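Local coordinates for uncharacterized conserved (Bdellovibrio bacteriovorus, PDB 7O21), which is probably an L,D-carboxypeptidase of the YkuD family that edits peptidoglycan and so helps to generate cell curvature in this predatory bacterium, at residues Y42-D47 with R51-F56; T67-D72 with K160-Y165; E199-A204 with Y291-E296; K212-Y217 with H234-K239. All coordinates share one frame; numbering follows the deposited sequence.

Contact 1 (Y42-D47 with R51-F56)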
# COMPACT_ATOMS: atom_id res chain seq x y z
N TYR A 42 -19.86 -7.73 -4.96
CA TYR A 42 -20.60 -6.56 -4.52
C TYR A 42 -19.79 -5.29 -4.75
O TYR A 42 -18.56 -5.28 -4.63
CB TYR A 42 -20.94 -6.66 -3.03
CG TYR A 42 -21.77 -7.86 -2.69
CD1 TYR A 42 -23.09 -7.96 -3.12
CD2 TYR A 42 -21.22 -8.93 -2.00
CE1 TYR A 42 -23.86 -9.10 -2.82
CE2 TYR A 42 -21.97 -10.05 -1.70
CZ TYR A 42 -23.28 -10.13 -2.12
OH TYR A 42 -24.02 -11.25 -1.81
N VAL A 43 -20.50 -4.19 -5.00
CA VAL A 43 -19.92 -2.85 -5.12
C VAL A 43 -20.76 -1.92 -4.26
O VAL A 43 -21.99 -1.96 -4.33
CB VAL A 43 -19.95 -2.37 -6.58
CG1 VAL A 43 -19.66 -0.87 -6.65
CG2 VAL A 43 -18.95 -3.17 -7.43
N ILE A 44 -20.11 -1.08 -3.46
CA ILE A 44 -20.80 -0.07 -2.67
C ILE A 44 -20.75 1.26 -3.42
O ILE A 44 -19.67 1.66 -3.89
CB ILE A 44 -20.19 0.06 -1.27
CG1 ILE A 44 -20.41 -1.24 -0.48
CG2 ILE A 44 -20.78 1.28 -0.55
CD1 ILE A 44 -19.68 -1.26 0.85
N LEU A 45 -21.90 1.93 -3.55
CA LEU A 45 -21.99 3.20 -4.28
C LEU A 45 -22.51 4.25 -3.32
O LEU A 45 -23.59 4.08 -2.72
CB LEU A 45 -22.95 3.07 -5.47
CG LEU A 45 -23.29 4.39 -6.16
CD1 LEU A 45 -22.07 4.95 -6.84
CD2 LEU A 45 -24.43 4.16 -7.16
N VAL A 46 -21.75 5.34 -3.15
CA VAL A 46 -22.13 6.43 -2.26
C VAL A 46 -22.51 7.64 -3.11
O VAL A 46 -21.70 8.12 -3.91
CB VAL A 46 -21.00 6.79 -1.28
CG1 VAL A 46 -21.44 7.93 -0.35
CG2 VAL A 46 -20.55 5.57 -0.49
N ASP A 47 -23.72 8.14 -2.91
CA ASP A 47 -24.28 9.27 -3.65
C ASP A 47 -24.35 10.43 -2.65
O ASP A 47 -25.26 10.48 -1.82
CB ASP A 47 -25.66 8.86 -4.16
CG ASP A 47 -26.38 9.96 -4.90
OD1 ASP A 47 -26.03 11.15 -4.76
OD2 ASP A 47 -27.34 9.61 -5.62
N ARG A 51 -27.47 11.63 -0.28
CA ARG A 51 -27.20 11.08 1.05
C ARG A 51 -27.63 9.61 1.14
O ARG A 51 -28.34 9.19 2.05
CB ARG A 51 -27.85 11.93 2.15
CG ARG A 51 -27.25 13.33 2.27
CD ARG A 51 -28.09 14.21 3.19
NE ARG A 51 -29.47 14.33 2.71
CZ ARG A 51 -29.99 15.43 2.19
NH1 ARG A 51 -29.26 16.53 2.08
NH2 ARG A 51 -31.25 15.44 1.79
N LYS A 52 -27.15 8.80 0.18
CA LYS A 52 -27.53 7.40 0.11
C LYS A 52 -26.32 6.54 -0.20
O LYS A 52 -25.46 6.93 -1.00
CB LYS A 52 -28.59 7.15 -0.97
CG LYS A 52 -29.89 7.90 -0.76
CD LYS A 52 -30.72 7.29 0.36
CE LYS A 52 -32.15 7.81 0.31
NZ LYS A 52 -32.58 8.34 1.62
N LEU A 53 -26.29 5.36 0.39
CA LEU A 53 -25.31 4.33 0.08
C LEU A 53 -26.05 3.10 -0.39
O LEU A 53 -26.95 2.62 0.31
CB LEU A 53 -24.47 4.02 1.32
CG LEU A 53 -23.38 2.96 1.22
CD1 LEU A 53 -22.35 3.21 2.31
CD2 LEU A 53 -23.95 1.55 1.34
N SER A 54 -25.68 2.58 -1.55
CA SER A 54 -26.34 1.43 -2.14
C SER A 54 -25.34 0.29 -2.32
O SER A 54 -24.14 0.52 -2.45
CB SER A 54 -26.92 1.75 -3.52
OG SER A 54 -27.72 2.92 -3.50
N VAL A 55 -25.85 -0.93 -2.29
CA VAL A 55 -25.06 -2.12 -2.59
C VAL A 55 -25.56 -2.69 -3.91
O VAL A 55 -26.75 -2.93 -4.08
CB VAL A 55 -25.16 -3.17 -1.47
CG1 VAL A 55 -24.25 -4.34 -1.79
CG2 VAL A 55 -24.78 -2.55 -0.14
N PHE A 56 -24.64 -2.89 -4.85
CA PHE A 56 -24.95 -3.54 -6.11
C PHE A 56 -24.26 -4.89 -6.16
O PHE A 56 -23.18 -5.08 -5.59
CB PHE A 56 -24.49 -2.69 -7.30
CG PHE A 56 -25.38 -1.51 -7.56
CD1 PHE A 56 -25.24 -0.35 -6.81
CD2 PHE A 56 -26.39 -1.57 -8.51
CE1 PHE A 56 -26.07 0.74 -7.03
CE2 PHE A 56 -27.24 -0.48 -8.72
CZ PHE A 56 -27.06 0.67 -7.98
O HOH W 1 -26.41 5.29 -3.60
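Val43 and Phe56 pair through two backbone hydrogen bonds, and the same pattern recurs at Leu45 with Ser54 and at Asp47 with Lys52. Phe56 N gives a nearly straight bond to Val43 O at 2.9 Å, with an N-H...O angle of 178°. Asp47 N reaches Lys52 O at 2.9 Å. The return bond, Lys52 N to Asp47 O, is longer at 3.2 Å. Between these pairs lie the non-hydrogen-bonded pairs Ile44 with Val55 and Val46 with Leu53. There CA-H groups lean on carbonyls, as where Leu53 CA lies 3.3 Å from Leu45 O.

The two strands form a beta hairpin of the L,D-transpeptidase catalytic domain. Arg51 and Lys52 both face Asp47, a G1 beta bulge at the turn end. Arg51 takes the positive phi that this bulge needs. Asp47 OD1 accepts a hydrogen bond from Gln50 N inside the turn.

Apolar contacts occur on both faces. On one, Leu53 packs against Ile44, and Leu53 CG lies 3.6 Å from Ile44 CG2. CG2 stands anti to the backbone N of Ile44, and this directs the methyl at Leu53. Val46 CG2 meets Leu53 CD1 on the same face. On the other, Leu45 CD2 touches Phe56 CE1 at 3.8 Å, and Pro27 lies against both side chains.

A water bridges the strands on the Leu45 face. It donates to Leu45 O and lies 2.7 Å from Ser54 OG, which also hydrogen-bonds to Glu68 of the next strand.

Contact 2 (T67-D72 with K160-Y165)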
# COMPACT_ATOMS: atom_id res chain seq x y z
N THR A 67 -29.66 -3.37 -1.92
CA THR A 67 -30.10 -2.64 -0.74
C THR A 67 -29.59 -1.21 -0.81
O THR A 67 -28.78 -0.85 -1.67
CB THR A 67 -29.64 -3.35 0.54
OG1 THR A 67 -30.38 -2.83 1.66
CG2 THR A 67 -28.15 -3.14 0.77
N GLU A 68 -30.10 -0.37 0.11
CA GLU A 68 -29.80 1.05 0.12
C GLU A 68 -30.08 1.59 1.51
O GLU A 68 -31.07 1.21 2.15
CB GLU A 68 -30.68 1.78 -0.91
CG GLU A 68 -30.39 3.25 -1.05
CD GLU A 68 -31.03 3.84 -2.29
OE1 GLU A 68 -30.74 3.35 -3.40
OE2 GLU A 68 -31.83 4.78 -2.15
N TYR A 69 -29.22 2.48 1.99
CA TYR A 69 -29.34 3.04 3.32
C TYR A 69 -28.96 4.52 3.28
O TYR A 69 -28.25 4.96 2.38
CB TYR A 69 -28.38 2.34 4.28
CG TYR A 69 -28.54 0.83 4.31
CD1 TYR A 69 -29.65 0.26 4.91
CD2 TYR A 69 -27.59 -0.01 3.75
CE1 TYR A 69 -29.81 -1.10 4.96
CE2 TYR A 69 -27.75 -1.39 3.79
CZ TYR A 69 -28.86 -1.92 4.40
OH TYR A 69 -29.05 -3.28 4.45
N PRO A 70 -29.41 5.29 4.27
CA PRO A 70 -28.90 6.66 4.40
C PRO A 70 -27.40 6.67 4.69
O PRO A 70 -26.87 5.77 5.34
CB PRO A 70 -29.69 7.23 5.58
CG PRO A 70 -30.87 6.29 5.76
CD PRO A 70 -30.38 4.95 5.33
N ALA A 71 -26.74 7.72 4.20
CA ALA A 71 -25.33 7.93 4.47
C ALA A 71 -25.03 9.41 4.27
O ALA A 71 -25.79 10.13 3.62
CB ALA A 71 -24.48 7.12 3.49
N ASP A 72 -23.93 9.87 4.86
CA ASP A 72 -23.50 11.24 4.65
C ASP A 72 -21.99 11.28 4.70
O ASP A 72 -21.33 10.27 4.96
CB ASP A 72 -24.13 12.18 5.69
CG ASP A 72 -24.48 13.56 5.12
OD1 ASP A 72 -23.82 14.01 4.15
OD2 ASP A 72 -25.40 14.19 5.66
N LYS A 160 -23.05 -2.61 10.39
CA LYS A 160 -23.04 -4.04 10.66
C LYS A 160 -23.67 -4.84 9.52
O LYS A 160 -23.21 -5.95 9.22
CB LYS A 160 -23.75 -4.32 11.99
CG LYS A 160 -23.04 -3.71 13.18
CD LYS A 160 -23.85 -3.83 14.47
CE LYS A 160 -23.16 -3.07 15.59
NZ LYS A 160 -24.00 -2.97 16.82
N LYS A 161 -24.71 -4.31 8.88
CA LYS A 161 -25.25 -4.97 7.69
C LYS A 161 -24.24 -4.95 6.55
O LYS A 161 -24.06 -5.96 5.85
CB LYS A 161 -26.54 -4.28 7.25
CG LYS A 161 -27.70 -4.37 8.24
CD LYS A 161 -28.88 -3.52 7.77
CE LYS A 161 -30.05 -3.59 8.74
NZ LYS A 161 -31.12 -2.60 8.38
N LEU A 162 -23.57 -3.82 6.34
CA LEU A 162 -22.65 -3.72 5.21
C LEU A 162 -21.47 -4.67 5.36
O LEU A 162 -20.90 -5.13 4.36
CB LEU A 162 -22.15 -2.29 5.05
CG LEU A 162 -23.21 -1.27 4.66
CD1 LEU A 162 -22.61 0.13 4.64
CD2 LEU A 162 -23.80 -1.61 3.30
N ALA A 163 -21.08 -4.97 6.60
CA ALA A 163 -19.94 -5.85 6.82
C ALA A 163 -20.15 -7.19 6.13
O ALA A 163 -19.17 -7.82 5.69
CB ALA A 163 -19.69 -6.04 8.32
N ASP A 164 -21.40 -7.63 5.99
CA ASP A 164 -21.70 -8.90 5.33
C ASP A 164 -21.38 -8.87 3.84
O ASP A 164 -21.22 -9.94 3.23
CB ASP A 164 -23.17 -9.28 5.54
CG ASP A 164 -23.48 -9.62 6.99
OD1 ASP A 164 -22.54 -9.99 7.73
OD2 ASP A 164 -24.66 -9.52 7.38
N TYR A 165 -21.29 -7.69 3.23
CA TYR A 165 -21.04 -7.60 1.80
C TYR A 165 -19.60 -7.24 1.46
O TYR A 165 -19.26 -7.20 0.27
CB TYR A 165 -21.95 -6.55 1.17
CG TYR A 165 -23.43 -6.80 1.32
CD1 TYR A 165 -24.08 -7.75 0.54
CD2 TYR A 165 -24.19 -6.06 2.22
CE1 TYR A 165 -25.44 -7.97 0.66
CE2 TYR A 165 -25.55 -6.28 2.35
CZ TYR A 165 -26.17 -7.23 1.58
OH TYR A 165 -27.53 -7.43 1.71
O HOH W 2 -31.53 -3.95 5.74
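Tyr69 and Thr67 meet Lys161, Leu162 and Tyr165 in a small surface contact between a strand and a helix. The strand is 62-73 of the mixed sheet in the L,D-transpeptidase (YkuD) catalytic domain. Segment 160-165, on helix 156-163, lies over one side of that strand. No direct hydrogen bond joins the two segments. The contact is made by side chains, with one water between them.

Tyr69 takes the largest share. Its CG sits beside the backbone N, chi1 -55°, and the ring reaches out to the helix. Leu162 CD2 comes to 4.0 Å from Tyr69 CE2, and the two side chains run past each other in opposite directions. Leu162 also packs on Leu53 and Val55 of strand 52-59, which places this part of the helix over two neighbouring strands.

Lys161 passes obliquely across the hydroxyl end of the ring. Its extended chain lays CD at the hydroxyl and brings NZ near Tyr69 CE1. Lys161 CD lies 3.3 Å from Tyr69 OH.

Tyr165 makes a looser contact, with Tyr165 CE2 4.4 Å from Thr67 CG2. Its ring also meets that of Tyr42 edge-to-face.

The water lies in the plane of the Tyr69 ring, at its edge. It accepts a hydrogen bond from Lys161 NZ at 3.0 Å and sits 2.9 Å from Tyr69 OH.

Contact 3 (E199-A204 with Y291-E296)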
# COMPACT_ATOMS: atom_id res chain seq x y z
N GLU A 199 -11.93 -4.43 -25.56
CA GLU A 199 -11.64 -5.51 -26.50
C GLU A 199 -10.72 -5.04 -27.61
O GLU A 199 -9.86 -5.80 -28.08
CB GLU A 199 -12.94 -6.09 -27.06
CG GLU A 199 -12.76 -7.01 -28.26
CD GLU A 199 -12.05 -8.31 -27.91
OE1 GLU A 199 -11.88 -8.61 -26.71
OE2 GLU A 199 -11.68 -9.02 -28.86
N SER A 200 -10.88 -3.80 -28.06
CA SER A 200 -9.99 -3.24 -29.07
C SER A 200 -8.55 -3.20 -28.56
O SER A 200 -7.61 -3.52 -29.31
CB SER A 200 -10.48 -1.85 -29.47
OG SER A 200 -9.76 -1.36 -30.60
N TRP A 201 -8.36 -2.77 -27.31
CA TRP A 201 -7.04 -2.78 -26.69
C TRP A 201 -6.51 -4.20 -26.59
O TRP A 201 -5.37 -4.48 -27.00
CB TRP A 201 -7.14 -2.11 -25.32
CG TRP A 201 -5.95 -2.34 -24.41
CD1 TRP A 201 -4.77 -1.66 -24.43
CD2 TRP A 201 -5.87 -3.25 -23.31
NE1 TRP A 201 -3.93 -2.14 -23.44
CE2 TRP A 201 -4.60 -3.10 -22.73
CE3 TRP A 201 -6.76 -4.19 -22.77
CZ2 TRP A 201 -4.18 -3.86 -21.64
CZ3 TRP A 201 -6.34 -4.95 -21.69
CH2 TRP A 201 -5.06 -4.78 -21.13
N ARG A 202 -7.33 -5.12 -26.09
CA ARG A 202 -6.89 -6.51 -25.96
C ARG A 202 -6.47 -7.08 -27.30
O ARG A 202 -5.43 -7.74 -27.41
CB ARG A 202 -8.00 -7.38 -25.34
CG ARG A 202 -7.53 -8.80 -24.96
CD ARG A 202 -8.66 -9.78 -24.89
NE ARG A 202 -9.34 -9.92 -26.17
CZ ARG A 202 -8.89 -10.68 -27.17
NH1 ARG A 202 -7.76 -11.36 -27.03
NH2 ARG A 202 -9.57 -10.74 -28.31
N GLN A 203 -7.28 -6.86 -28.34
CA GLN A 203 -6.96 -7.38 -29.66
C GLN A 203 -5.67 -6.78 -30.20
O GLN A 203 -4.84 -7.49 -30.80
CB GLN A 203 -8.11 -7.13 -30.64
CG GLN A 203 -9.28 -8.10 -30.50
CD GLN A 203 -10.43 -7.76 -31.44
OE1 GLN A 203 -10.30 -6.90 -32.32
NE2 GLN A 203 -11.57 -8.43 -31.26
N ALA A 204 -5.46 -5.47 -30.01
CA ALA A 204 -4.25 -4.84 -30.51
C ALA A 204 -3.01 -5.40 -29.82
O ALA A 204 -2.00 -5.69 -30.47
CB ALA A 204 -4.31 -3.32 -30.33
N TYR A 291 -10.33 7.32 -24.64
CA TYR A 291 -9.59 7.23 -23.39
C TYR A 291 -8.15 6.87 -23.68
O TYR A 291 -7.85 6.18 -24.65
CB TYR A 291 -10.20 6.15 -22.46
CG TYR A 291 -11.53 6.58 -21.91
CD1 TYR A 291 -12.70 6.33 -22.61
CD2 TYR A 291 -11.61 7.30 -20.72
CE1 TYR A 291 -13.91 6.74 -22.13
CE2 TYR A 291 -12.83 7.72 -20.24
CZ TYR A 291 -13.97 7.44 -20.95
OH TYR A 291 -15.19 7.87 -20.48
N LYS A 292 -7.25 7.36 -22.83
CA LYS A 292 -5.84 6.97 -22.88
C LYS A 292 -5.38 6.45 -21.53
O LYS A 292 -5.64 7.08 -20.49
CB LYS A 292 -4.94 8.11 -23.37
CG LYS A 292 -5.29 8.53 -24.79
CD LYS A 292 -4.07 8.98 -25.56
CE LYS A 292 -4.44 9.26 -27.01
NZ LYS A 292 -3.67 8.40 -27.95
N ILE A 293 -4.68 5.31 -21.56
CA ILE A 293 -4.18 4.66 -20.36
C ILE A 293 -3.03 5.46 -19.76
O ILE A 293 -2.06 5.79 -20.46
CB ILE A 293 -3.77 3.22 -20.69
CG1 ILE A 293 -4.97 2.40 -21.18
CG2 ILE A 293 -3.11 2.57 -19.50
CD1 ILE A 293 -4.56 1.04 -21.77
N ILE A 294 -3.15 5.81 -18.48
CA ILE A 294 -2.11 6.53 -17.75
C ILE A 294 -1.32 5.62 -16.81
O ILE A 294 -0.19 5.94 -16.44
CB ILE A 294 -2.69 7.73 -16.98
CG1 ILE A 294 -3.79 7.29 -16.01
CG2 ILE A 294 -3.22 8.75 -17.97
CD1 ILE A 294 -4.00 8.29 -14.89
N ARG A 295 -1.92 4.51 -16.37
CA ARG A 295 -1.24 3.58 -15.48
C ARG A 295 -1.78 2.19 -15.76
O ARG A 295 -2.95 2.03 -16.10
CB ARG A 295 -1.50 3.90 -14.00
CG ARG A 295 -1.28 5.35 -13.54
CD ARG A 295 0.21 5.66 -13.33
NE ARG A 295 0.44 7.00 -12.80
CZ ARG A 295 0.70 8.08 -13.54
NH1 ARG A 295 0.90 9.25 -12.94
NH2 ARG A 295 0.73 8.01 -14.87
N GLU A 296 -0.93 1.18 -15.64
CA GLU A 296 -1.35 -0.21 -15.85
C GLU A 296 -0.59 -1.07 -14.86
O GLU A 296 0.65 -1.06 -14.84
CB GLU A 296 -1.04 -0.64 -17.29
CG GLU A 296 -1.50 -2.06 -17.64
CD GLU A 296 -1.44 -2.36 -19.11
OE1 GLU A 296 -1.40 -1.40 -19.90
OE2 GLU A 296 -1.44 -3.55 -19.51
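Trp201 reaches from helix 184-206 to Ile293 and Glu296 on strand 290-300. Its CB points toward the strand. With chi1 at 166° the indole swings away from the backbone N and out to the sheet. Along the five-membered ring, Trp201 CD1 meets the end of Ile293, with Ile293 CD1 at 3.8 Å. The next atom, Trp201 NE1, is closer to the same methyl, at 3.6 Å from Ile293 CD1. The two side chains cross at about a right angle. The N-H of NE1 is used elsewhere, in a hydrogen bond to Tyr217 OH.

Helix and strand belong to the NTF2-like domain, in which a long helix packs on a curved antiparallel sheet. Strand 290-300 is an outermost strand of that sheet within this chain. It carries a classic beta bulge, where Ile294 and Arg295 both face Tyr283.

Beyond NE1, the six-membered ring meets the carboxylate of Glu296. Trp201 CZ2 lies 3.5 Å from Glu296 OE2, which sits in the indole plane at the ring edge. The ring and carboxylate planes are 70° apart. Trp201 CH2, the ring atom farthest from CB, is 4.2 Å from Glu296 OE2. Glu296 comes from the opposite direction with an extended chain. Its carboxylate is buried but held by two partners: OE2 forms a salt bridge with Lys280, and OE1 a hydrogen bond with Tyr217 OH. That hydroxyl therefore links Trp201 NE1 to the acid.

Contact 4 (K212-Y217 with H234-K239). With EDO (1,2-ethanediol), chain M.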
# COMPACT_ATOMS: atom_id res chain seq x y z
N LYS A 212 -1.24 0.23 -33.47
CA LYS A 212 -2.57 0.32 -32.88
C LYS A 212 -2.50 0.34 -31.36
O LYS A 212 -3.13 1.18 -30.71
CB LYS A 212 -3.45 -0.83 -33.38
CG LYS A 212 -4.90 -0.75 -32.89
CD LYS A 212 -5.60 0.50 -33.38
CE LYS A 212 -7.05 0.55 -32.92
NZ LYS A 212 -7.88 -0.57 -33.44
N TYR A 213 -1.71 -0.56 -30.78
CA TYR A 213 -1.62 -0.66 -29.33
C TYR A 213 -1.18 0.67 -28.71
O TYR A 213 -1.73 1.09 -27.68
CB TYR A 213 -0.64 -1.78 -28.99
CG TYR A 213 -0.29 -1.99 -27.54
CD1 TYR A 213 -1.11 -2.74 -26.71
CD2 TYR A 213 0.90 -1.49 -27.02
CE1 TYR A 213 -0.75 -2.97 -25.38
CE2 TYR A 213 1.25 -1.72 -25.72
CZ TYR A 213 0.43 -2.46 -24.90
OH TYR A 213 0.80 -2.69 -23.61
N GLN A 214 -0.21 1.34 -29.33
CA GLN A 214 0.30 2.60 -28.79
C GLN A 214 -0.79 3.66 -28.66
O GLN A 214 -0.71 4.50 -27.76
CB GLN A 214 1.42 3.16 -29.68
CG GLN A 214 2.76 2.50 -29.50
CD GLN A 214 3.83 3.15 -30.36
OE1 GLN A 214 3.52 3.88 -31.31
NE2 GLN A 214 5.10 2.90 -30.03
N THR A 215 -1.80 3.64 -29.54
CA THR A 215 -2.82 4.68 -29.51
C THR A 215 -3.62 4.65 -28.22
O THR A 215 -4.32 5.63 -27.92
CB THR A 215 -3.79 4.59 -30.70
OG1 THR A 215 -4.54 3.38 -30.64
CG2 THR A 215 -3.06 4.70 -32.05
N PHE A 216 -3.55 3.56 -27.46
CA PHE A 216 -4.32 3.45 -26.23
C PHE A 216 -3.63 4.08 -25.03
O PHE A 216 -4.24 4.13 -23.95
CB PHE A 216 -4.61 1.98 -25.92
CG PHE A 216 -5.59 1.35 -26.86
CD1 PHE A 216 -6.95 1.44 -26.62
CD2 PHE A 216 -5.16 0.68 -28.00
CE1 PHE A 216 -7.86 0.87 -27.49
CE2 PHE A 216 -6.07 0.10 -28.86
CZ PHE A 216 -7.42 0.20 -28.62
N TYR A 217 -2.39 4.56 -25.17
CA TYR A 217 -1.55 4.97 -24.05
C TYR A 217 -1.27 6.46 -24.08
O TYR A 217 -0.96 7.03 -25.14
CB TYR A 217 -0.24 4.17 -24.01
CG TYR A 217 -0.50 2.74 -23.62
CD1 TYR A 217 -0.97 1.83 -24.54
CD2 TYR A 217 -0.37 2.34 -22.30
CE1 TYR A 217 -1.26 0.52 -24.18
CE2 TYR A 217 -0.65 1.04 -21.93
CZ TYR A 217 -1.08 0.14 -22.87
OH TYR A 217 -1.40 -1.15 -22.50
N HIS A 234 9.88 -2.36 -24.53
CA HIS A 234 9.79 -3.72 -24.03
C HIS A 234 8.78 -4.53 -24.84
O HIS A 234 9.04 -5.67 -25.22
CB HIS A 234 9.43 -3.65 -22.55
CG HIS A 234 9.30 -4.98 -21.88
ND1 HIS A 234 10.27 -5.95 -21.95
CD2 HIS A 234 8.32 -5.47 -21.09
CE1 HIS A 234 9.88 -7.00 -21.24
NE2 HIS A 234 8.70 -6.74 -20.71
N LYS A 235 7.62 -3.93 -25.14
CA LYS A 235 6.63 -4.63 -25.95
C LYS A 235 7.17 -4.96 -27.33
O LYS A 235 6.91 -6.04 -27.86
CB LYS A 235 5.36 -3.80 -26.05
CG LYS A 235 4.65 -3.66 -24.71
CD LYS A 235 4.06 -4.99 -24.28
CE LYS A 235 3.11 -4.82 -23.11
NZ LYS A 235 3.80 -5.01 -21.80
N LYS A 236 7.93 -4.04 -27.93
CA LYS A 236 8.51 -4.31 -29.24
C LYS A 236 9.57 -5.41 -29.15
O LYS A 236 9.66 -6.27 -30.04
CB LYS A 236 9.11 -3.03 -29.82
CG LYS A 236 8.10 -1.97 -30.21
CD LYS A 236 8.80 -0.66 -30.55
CE LYS A 236 7.84 0.35 -31.16
NZ LYS A 236 8.47 1.71 -31.23
N ASN A 237 10.37 -5.41 -28.08
CA ASN A 237 11.38 -6.45 -27.93
C ASN A 237 10.74 -7.82 -27.75
O ASN A 237 11.21 -8.82 -28.31
CB ASN A 237 12.30 -6.14 -26.75
CG ASN A 237 13.45 -7.13 -26.63
OD1 ASN A 237 14.10 -7.46 -27.62
ND2 ASN A 237 13.69 -7.63 -25.42
N LEU A 238 9.68 -7.90 -26.94
CA LEU A 238 8.98 -9.17 -26.78
C LEU A 238 8.43 -9.65 -28.12
O LEU A 238 8.54 -10.84 -28.46
CB LEU A 238 7.84 -9.03 -25.77
CG LEU A 238 8.25 -8.81 -24.32
CD1 LEU A 238 7.04 -8.44 -23.48
CD2 LEU A 238 8.91 -10.07 -23.81
N LYS A 239 7.82 -8.74 -28.88
CA LYS A 239 7.30 -9.09 -30.19
C LYS A 239 8.38 -9.68 -31.09
O LYS A 239 8.13 -10.63 -31.84
CB LYS A 239 6.67 -7.87 -30.85
CG LYS A 239 6.22 -8.11 -32.29
CD LYS A 239 5.64 -6.85 -32.91
CE LYS A 239 5.09 -7.15 -34.30
NZ LYS A 239 4.53 -5.95 -34.96
C1 EDO M . 4.80 -8.84 -20.33
O1 EDO M . 4.36 -7.66 -19.65
C2 EDO M . 3.83 -9.13 -21.46
O2 EDO M . 3.74 -7.95 -22.27
O HOH W 3 7.16 4.21 -29.65
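Tyr213 and Lys235 make the close part of this contact. Lys235 CE lies 3.2 Å from Tyr213 OH, and Lys235 CG is 4.0 Å from Tyr213 CE2. The two side chains cross at about a right angle. The lysine chain bends at chi2, -69°, and again at chi4, which folds it past the phenol end. Tyr217 CE1 sits over one face of the Tyr213 ring, 3.5 Å above its plane and toward the rim. Tyr213 OH is hydrogen-bonded to Trp231 NE1, and Lys235 makes a cation-pi contact with the same tryptophan.

The contact joins the short helix 210-214 to helix 228-241 within the NTF2-like domain. A type I beta turn runs from Gln214 to Tyr217. Next to Lys235, His234 NE2 hydrogen-bonds to Pro102 O of the second subunit.

The solvent side, made by the exposed Lys236 with Gln214, is looser. Their extended side chains meet only at their ends, with Gln214 NE2 3.8 Å from Lys236 NZ. A water lies between them and accepts from Lys236 NZ at 3.2 Å. On the Lys235 side, Lys235 NZ donates to O2 of a 1,2-ethanediol at 3.0 Å, probably a molecule from the crystallisation liquor.

From the N terminus, contact 1 comes first and closes a short hairpin turn. Strand 52-59 then leads into strand 62-73, its neighbour in the same sheet. Contact 2 opens there and closes a loop of 87 residues, bringing helix 156-163 back over the sheet. Contacts 1 and 2 touch, and they join the hairpin, the next strand and helix 156-163 within the catalytic domain. The chain then enters the NTF2-like domain. Contact 3 spans 86 residues, from the long helix 184-206 to strand 290-300. Contact 4 opens and closes within that span and joins two helices. Contacts 3 and 4 meet through Tyr217 and Phe216. The centres of contacts 1 and 3 are about 28 Å apart.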